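Local coordinates for putative oxidoreductase FAD-binding subunit (Sulfolobus tokodaii, PDB 4ZOH), which probably serves as the FAD-binding subunit of a molybdopterin-dependent oxidoreductase, its flavin passing on electrons taken from the substrate, at residues A128-R139 / D154-Q165. Numbering follows the deposited sequence.
Sequences AKVKITSRKGDR and DLNPGELVTEIQ. With FAD (flavin-adenine dinucleotide), chain H.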
loop_
_atom_site.group_PDB
_atom_site.type_symbol
_atom_site.label_atom_id
_atom_site.label_comp_id
_atom_site.label_asym_id
_atom_site.label_seq_id
_atom_site.Cartn_x
_atom_site.Cartn_y
_atom_site.Cartn_z
ATOM N N ALA B 128 -25.046 2.003 52.173
ATOM C CA ALA B 128 -24.018 1.076 51.728
ATOM C C ALA B 128 -22.762 1.169 52.593
ATOM O O ALA B 128 -22.452 2.266 53.152
ATOM C CB ALA B 128 -23.655 1.376 50.287
ATOM N N LYS B 129 -22.031 0.037 52.679
ATOM C CA LYS B 129 -20.670 0.051 53.261
ATOM C C LYS B 129 -19.596 -0.526 52.313
ATOM O O LYS B 129 -19.869 -1.451 51.541
ATOM C CB LYS B 129 -20.627 -0.782 54.555
ATOM C CG LYS B 129 -21.500 -0.288 55.700
ATOM C CD LYS B 129 -21.339 -1.211 56.930
ATOM C CE LYS B 129 -22.328 -0.881 58.049
ATOM N NZ LYS B 129 -22.386 0.589 58.304
ATOM N N VAL B 130 -18.364 -0.048 52.515
ATOM C CA VAL B 130 -17.201 -0.291 51.665
ATOM C C VAL B 130 -16.171 -1.074 52.481
ATOM O O VAL B 130 -15.657 -0.568 53.481
ATOM C CB VAL B 130 -16.578 1.021 51.141
ATOM C CG1 VAL B 130 -15.473 0.739 50.105
ATOM C CG2 VAL B 130 -17.647 1.968 50.551
ATOM N N LYS B 131 -15.922 -2.333 52.089
ATOM C CA LYS B 131 -14.842 -3.099 52.683
ATOM C C LYS B 131 -13.569 -2.701 51.937
ATOM O O LYS B 131 -13.514 -2.791 50.708
ATOM C CB LYS B 131 -15.109 -4.606 52.605
ATOM C CG LYS B 131 -13.989 -5.494 53.179
ATOM C CD LYS B 131 -14.395 -6.954 53.187
ATOM C CE LYS B 131 -15.471 -7.252 54.252
ATOM N NZ LYS B 131 -16.006 -8.658 54.237
ATOM N N ILE B 132 -12.574 -2.237 52.695
ATOM C CA ILE B 132 -11.275 -1.802 52.192
ATOM C C ILE B 132 -10.228 -2.795 52.651
ATOM O O ILE B 132 -10.153 -3.081 53.843
ATOM C CB ILE B 132 -10.928 -0.391 52.698
ATOM C CG1 ILE B 132 -12.016 0.592 52.283
ATOM C CG2 ILE B 132 -9.549 0.032 52.206
ATOM C CD1 ILE B 132 -11.889 1.994 52.865
ATOM N N THR B 133 -9.434 -3.336 51.723
ATOM C CA THR B 133 -8.408 -4.286 52.082
ATOM C C THR B 133 -6.977 -3.785 51.952
ATOM O O THR B 133 -6.621 -3.051 51.035
ATOM C CB THR B 133 -8.606 -5.612 51.356
ATOM O OG1 THR B 133 -9.929 -6.068 51.623
ATOM C CG2 THR B 133 -7.630 -6.659 51.846
ATOM N N SER B 134 -6.155 -4.282 52.860
ATOM C CA SER B 134 -4.783 -3.895 53.076
ATOM C C SER B 134 -4.021 -5.197 53.284
ATOM O O SER B 134 -4.640 -6.261 53.477
ATOM C CB SER B 134 -4.781 -3.069 54.360
ATOM O OG SER B 134 -3.529 -2.524 54.628
ATOM N N ARG B 135 -2.686 -5.156 53.227
ATOM C CA ARG B 135 -1.876 -6.306 53.672
ATOM C C ARG B 135 -2.100 -6.435 55.196
ATOM O O ARG B 135 -2.184 -7.535 55.764
ATOM C CB ARG B 135 -0.388 -6.114 53.335
ATOM C CG ARG B 135 0.098 -6.672 51.991
ATOM C CD ARG B 135 1.620 -6.896 51.972
ATOM N NE ARG B 135 1.949 -8.312 52.175
ATOM C CZ ARG B 135 2.050 -8.938 53.356
ATOM N NH1 ARG B 135 1.883 -8.294 54.504
ATOM N NH2 ARG B 135 2.331 -10.235 53.395
ATOM N N LYS B 136 -2.245 -5.271 55.819
ATOM C CA LYS B 136 -2.684 -5.102 57.195
ATOM C C LYS B 136 -4.087 -5.715 57.578
ATOM O O LYS B 136 -4.378 -5.839 58.750
ATOM C CB LYS B 136 -2.546 -3.594 57.529
ATOM C CG LYS B 136 -3.046 -3.145 58.879
ATOM C CD LYS B 136 -2.533 -1.768 59.254
ATOM C CE LYS B 136 -3.136 -1.401 60.606
ATOM N NZ LYS B 136 -2.581 -0.141 61.162
ATOM N N GLY B 137 -4.926 -6.135 56.624
ATOM C CA GLY B 137 -6.288 -6.691 56.914
ATOM C C GLY B 137 -7.415 -5.847 56.293
ATOM O O GLY B 137 -7.169 -5.077 55.351
ATOM N N ASP B 138 -8.638 -5.953 56.827
ATOM C CA ASP B 138 -9.821 -5.208 56.323
ATOM C C ASP B 138 -10.398 -4.096 57.213
ATOM O O ASP B 138 -10.525 -4.280 58.406
ATOM C CB ASP B 138 -10.937 -6.195 56.002
ATOM C CG ASP B 138 -10.510 -7.267 55.015
ATOM O OD1 ASP B 138 -9.584 -7.018 54.227
ATOM O OD2 ASP B 138 -11.114 -8.368 55.003
ATOM N N ARG B 139 -10.759 -2.955 56.625
ATOM C CA ARG B 139 -11.531 -1.873 57.303
ATOM C C ARG B 139 -12.888 -1.701 56.586
ATOM O O ARG B 139 -12.936 -1.542 55.345
ATOM C CB ARG B 139 -10.829 -0.509 57.244
ATOM C CG ARG B 139 -9.361 -0.535 56.841
ATOM C CD ARG B 139 -8.939 0.686 56.040
ATOM N NE ARG B 139 -9.823 1.811 56.263
ATOM C CZ ARG B 139 -9.788 2.977 55.615
ATOM N NH1 ARG B 139 -8.895 3.224 54.665
ATOM N NH2 ARG B 139 -10.676 3.918 55.933
ATOM N N ASP B 154 -11.629 7.531 50.529
ATOM C CA ASP B 154 -10.893 7.295 51.786
ATOM C C ASP B 154 -10.070 6.038 51.593
ATOM O O ASP B 154 -10.406 4.935 52.090
ATOM C CB ASP B 154 -11.877 7.145 52.965
ATOM C CG ASP B 154 -11.216 6.582 54.232
ATOM O OD1 ASP B 154 -10.111 7.040 54.592
ATOM O OD2 ASP B 154 -11.797 5.665 54.849
ATOM N N LEU B 155 -8.990 6.217 50.841
ATOM C CA LEU B 155 -8.118 5.118 50.451
ATOM C C LEU B 155 -6.704 5.573 50.614
ATOM O O LEU B 155 -6.334 6.661 50.204
ATOM C CB LEU B 155 -8.350 4.710 48.985
ATOM C CG LEU B 155 -9.556 3.812 48.704
ATOM C CD1 LEU B 155 -9.813 3.747 47.202
ATOM C CD2 LEU B 155 -9.421 2.416 49.301
ATOM N N ASN B 156 -5.914 4.737 51.243
ATOM C CA ASN B 156 -4.499 5.045 51.452
ATOM C C ASN B 156 -3.643 4.263 50.468
ATOM O O ASN B 156 -4.073 3.214 49.970
ATOM C CB ASN B 156 -4.094 4.714 52.895
ATOM C CG ASN B 156 -4.914 5.471 53.901
ATOM O OD1 ASN B 156 -5.884 4.940 54.443
ATOM N ND2 ASN B 156 -4.564 6.735 54.123
ATOM N N PRO B 157 -2.426 4.756 50.187
ATOM C CA PRO B 157 -1.525 3.936 49.380
ATOM C C PRO B 157 -1.395 2.572 50.045
ATOM O O PRO B 157 -1.337 2.498 51.267
ATOM C CB PRO B 157 -0.218 4.724 49.435
ATOM C CG PRO B 157 -0.666 6.143 49.661
ATOM C CD PRO B 157 -1.771 5.991 50.662
ATOM N N GLY B 158 -1.455 1.502 49.255
ATOM C CA GLY B 158 -1.527 0.157 49.792
ATOM C C GLY B 158 -2.925 -0.484 49.836
ATOM O O GLY B 158 -3.060 -1.719 50.044
ATOM N N GLU B 159 -3.998 0.290 49.655
ATOM C CA GLU B 159 -5.318 -0.404 49.809
ATOM C C GLU B 159 -6.268 -0.419 48.633
ATOM O O GLU B 159 -6.272 0.489 47.836
ATOM C CB GLU B 159 -6.033 0.005 51.098
ATOM C CG GLU B 159 -5.663 1.376 51.600
ATOM C CD GLU B 159 -6.457 1.799 52.819
ATOM O OE1 GLU B 159 -6.952 2.951 52.794
ATOM O OE2 GLU B 159 -6.584 0.987 53.774
ATOM N N LEU B 160 -7.080 -1.466 48.554
ATOM C CA LEU B 160 -8.099 -1.581 47.557
ATOM C C LEU B 160 -9.477 -1.829 48.161
ATOM O O LEU B 160 -9.627 -2.675 49.023
ATOM C CB LEU B 160 -7.778 -2.763 46.614
ATOM C CG LEU B 160 -6.474 -2.636 45.778
ATOM C CD1 LEU B 160 -6.168 -3.970 45.126
ATOM C CD2 LEU B 160 -6.537 -1.505 44.751
ATOM N N VAL B 161 -10.500 -1.185 47.605
ATOM C CA VAL B 161 -11.861 -1.681 47.746
ATOM C C VAL B 161 -12.007 -3.129 47.290
ATOM O O VAL B 161 -11.691 -3.489 46.135
ATOM C CB VAL B 161 -12.829 -0.772 46.977
ATOM C CG1 VAL B 161 -14.287 -1.242 47.134
ATOM C CG2 VAL B 161 -12.630 0.667 47.430
ATOM N N THR B 162 -12.534 -3.982 48.156
ATOM C CA THR B 162 -12.738 -5.343 47.738
ATOM C C THR B 162 -14.208 -5.725 47.681
ATOM O O THR B 162 -14.572 -6.743 46.992
ATOM C CB THR B 162 -11.985 -6.347 48.647
ATOM O OG1 THR B 162 -12.254 -6.056 50.031
ATOM C CG2 THR B 162 -10.501 -6.258 48.405
ATOM N N GLU B 163 -15.046 -4.933 48.379
ATOM C CA GLU B 163 -16.477 -5.299 48.575
ATOM C C GLU B 163 -17.351 -4.130 48.908
ATOM O O GLU B 163 -16.947 -3.220 49.627
ATOM C CB GLU B 163 -16.645 -6.372 49.635
ATOM C CG GLU B 163 -18.020 -6.996 49.740
ATOM C CD GLU B 163 -18.023 -8.058 50.835
ATOM O OE1 GLU B 163 -17.913 -7.691 52.018
ATOM O OE2 GLU B 163 -18.110 -9.261 50.530
ATOM N N ILE B 164 -18.542 -4.155 48.335
ATOM C CA ILE B 164 -19.579 -3.208 48.677
ATOM C C ILE B 164 -20.677 -4.032 49.318
ATOM O O ILE B 164 -21.041 -5.145 48.787
ATOM C CB ILE B 164 -20.116 -2.396 47.449
ATOM C CG1 ILE B 164 -19.069 -1.404 46.905
ATOM C CG2 ILE B 164 -21.286 -1.501 47.882
ATOM C CD1 ILE B 164 -17.821 -2.018 46.271
ATOM N N GLN B 165 -21.149 -3.519 50.476
ATOM C CA GLN B 165 -22.322 -4.106 51.242
ATOM C C GLN B 165 -23.525 -3.172 51.328
ATOM O O GLN B 165 -23.402 -1.952 51.579
ATOM C CB GLN B 165 -21.889 -4.409 52.663
ATOM C CG GLN B 165 -20.918 -5.579 52.811
ATOM C CD GLN B 165 -20.178 -5.446 54.119
ATOM O OE1 GLN B 165 -20.738 -4.914 55.085
ATOM N NE2 GLN B 165 -18.911 -5.871 54.157
HETATM P PA FAD H . -11.025 2.062 36.443
HETATM O O1A FAD H . -11.098 3.064 35.341
HETATM O O2A FAD H . -10.280 0.804 36.292
HETATM O O5B FAD H . -10.446 2.738 37.726
HETATM C C5B FAD H . -10.938 4.049 38.143
HETATM C C4B FAD H . -10.139 4.511 39.483
HETATM O O4B FAD H . -10.267 3.534 40.593
HETATM C C3B FAD H . -8.648 4.517 39.167
HETATM O O3B FAD H . -8.048 5.608 39.822
HETATM C C2B FAD H . -8.118 3.154 39.669
HETATM O O2B FAD H . -6.727 3.151 40.014
HETATM C C1B FAD H . -8.916 2.954 40.912
HETATM N N9A FAD H . -9.473 1.648 41.246
HETATM C C8A FAD H . -10.132 0.794 40.466
HETATM N N7A FAD H . -10.555 -0.253 41.212
HETATM C C5A FAD H . -10.152 -0.031 42.487
HETATM C C6A FAD H . -10.304 -0.733 43.701
HETATM N N6A FAD H . -10.990 -1.873 43.681
HETATM N N1A FAD H . -9.759 -0.242 44.829
HETATM C C2A FAD H . -9.122 0.958 44.855
HETATM N N3A FAD H . -8.958 1.641 43.717
HETATM C C4A FAD H . -9.466 1.178 42.518
HETATM N N1 FAD H . -20.193 6.382 35.107
HETATM C C2 FAD H . -21.416 6.732 35.672
HETATM O O2 FAD H . -21.555 6.657 36.876
HETATM N N3 FAD H . -22.454 7.150 34.896
HETATM C C4 FAD H . -22.315 7.259 33.552
HETATM O O4 FAD H . -23.303 7.598 32.892
HETATM C C4X FAD H . -21.071 6.940 32.965
HETATM N N5 FAD H . -20.928 7.043 31.599
HETATM C C5X FAD H . -19.657 6.739 31.025
HETATM C C6 FAD H . -19.508 6.908 29.653
HETATM C C7 FAD H . -18.285 6.589 29.042
HETATM C C7M FAD H . -18.197 6.796 27.514
HETATM C C8 FAD H . -17.204 6.134 29.825
HETATM C C8M FAD H . -15.811 5.795 29.229
HETATM C C9 FAD H . -17.339 6.012 31.220
HETATM C C9A FAD H . -18.572 6.294 31.814
HETATM N N10 FAD H . -18.759 6.183 33.209
HETATM C C10 FAD H . -20.019 6.503 33.749
HETATM C "C1'" FAD H . -17.694 5.746 34.105
HETATM C "C2'" FAD H . -17.674 4.213 34.243
HETATM O "O2'" FAD H . -18.799 3.827 35.061
HETATM C "C3'" FAD H . -16.332 3.679 34.818
HETATM O "O3'" FAD H . -16.347 2.273 34.564
HETATM C "C4'" FAD H . -16.175 3.908 36.313
HETATM O "O4'" FAD H . -16.371 5.298 36.575
HETATM C "C5'" FAD H . -14.785 3.476 36.827
HETATM O "O5'" FAD H . -14.872 2.041 37.029
HETATM P P FAD H . -13.807 1.089 36.361
HETATM O O1P FAD H . -13.979 -0.273 36.948
HETATM O O2P FAD H . -13.865 1.199 34.885
HETATM O O3P FAD H . -12.510 1.750 36.974
HETATM O O HOH W 1 -1.506 -3.243 51.710
#
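Lys131 lies across Glu163 in the antiparallel pairing of strand 129-134 with strand 160-165. Its CB packs on Glu163 CB at 3.8 Å, its CG faces Thr162 OG1, and CD runs between that hydroxyl and Glu163 OE1. CE then passes Gln165 NE2, and the bend at chi3 (-71°) brings NZ to Glu163 OE1 at 3.1 Å, a salt bridge entering above the carboxylate plane. Gln165 NE2 donates to the same oxygen from the opposite face, while Tyr61 OH is hydrogen-bonded to Glu163 OE2, so both carboxylate oxygens are engaged. A leucine in place of Lys131 would probably leave Glu163 without its positive mate and OE1 with the Gln165 amide as its remaining partner here. Lys131 N donates a hydrogen bond to Glu163 O, but its O receives Thr162 N at 3.0 Å: two residues face one, a classic beta bulge. Thr162 OG1, held between its backbone N and carbonyl carbon (chi1 49°), donates to Thr133 OG1 at 2.8 Å, which in turn donates to Asp138 OD1. On the other side of the sheet Val130 CG1 meets Val161 CG1 at 3.8 Å. Ile132 CD1 sits 3.6 Å above the centre of the Arg139 guanidinium, whose edge faces the carboxylates of Asp154 and Glu159 in a salt-bridge network. Glu159 OE1 also accepts Asn156 N, tying the type II turn 156-159 to that charge cluster. Next to the bulge, Val161 O accepts FAD N6A at 3.0 Å and Val161 N weakly donates to N1A: backbone recognition of the adenine edge in the FAD-binding domain of the molybdopterin dehydrogenase family.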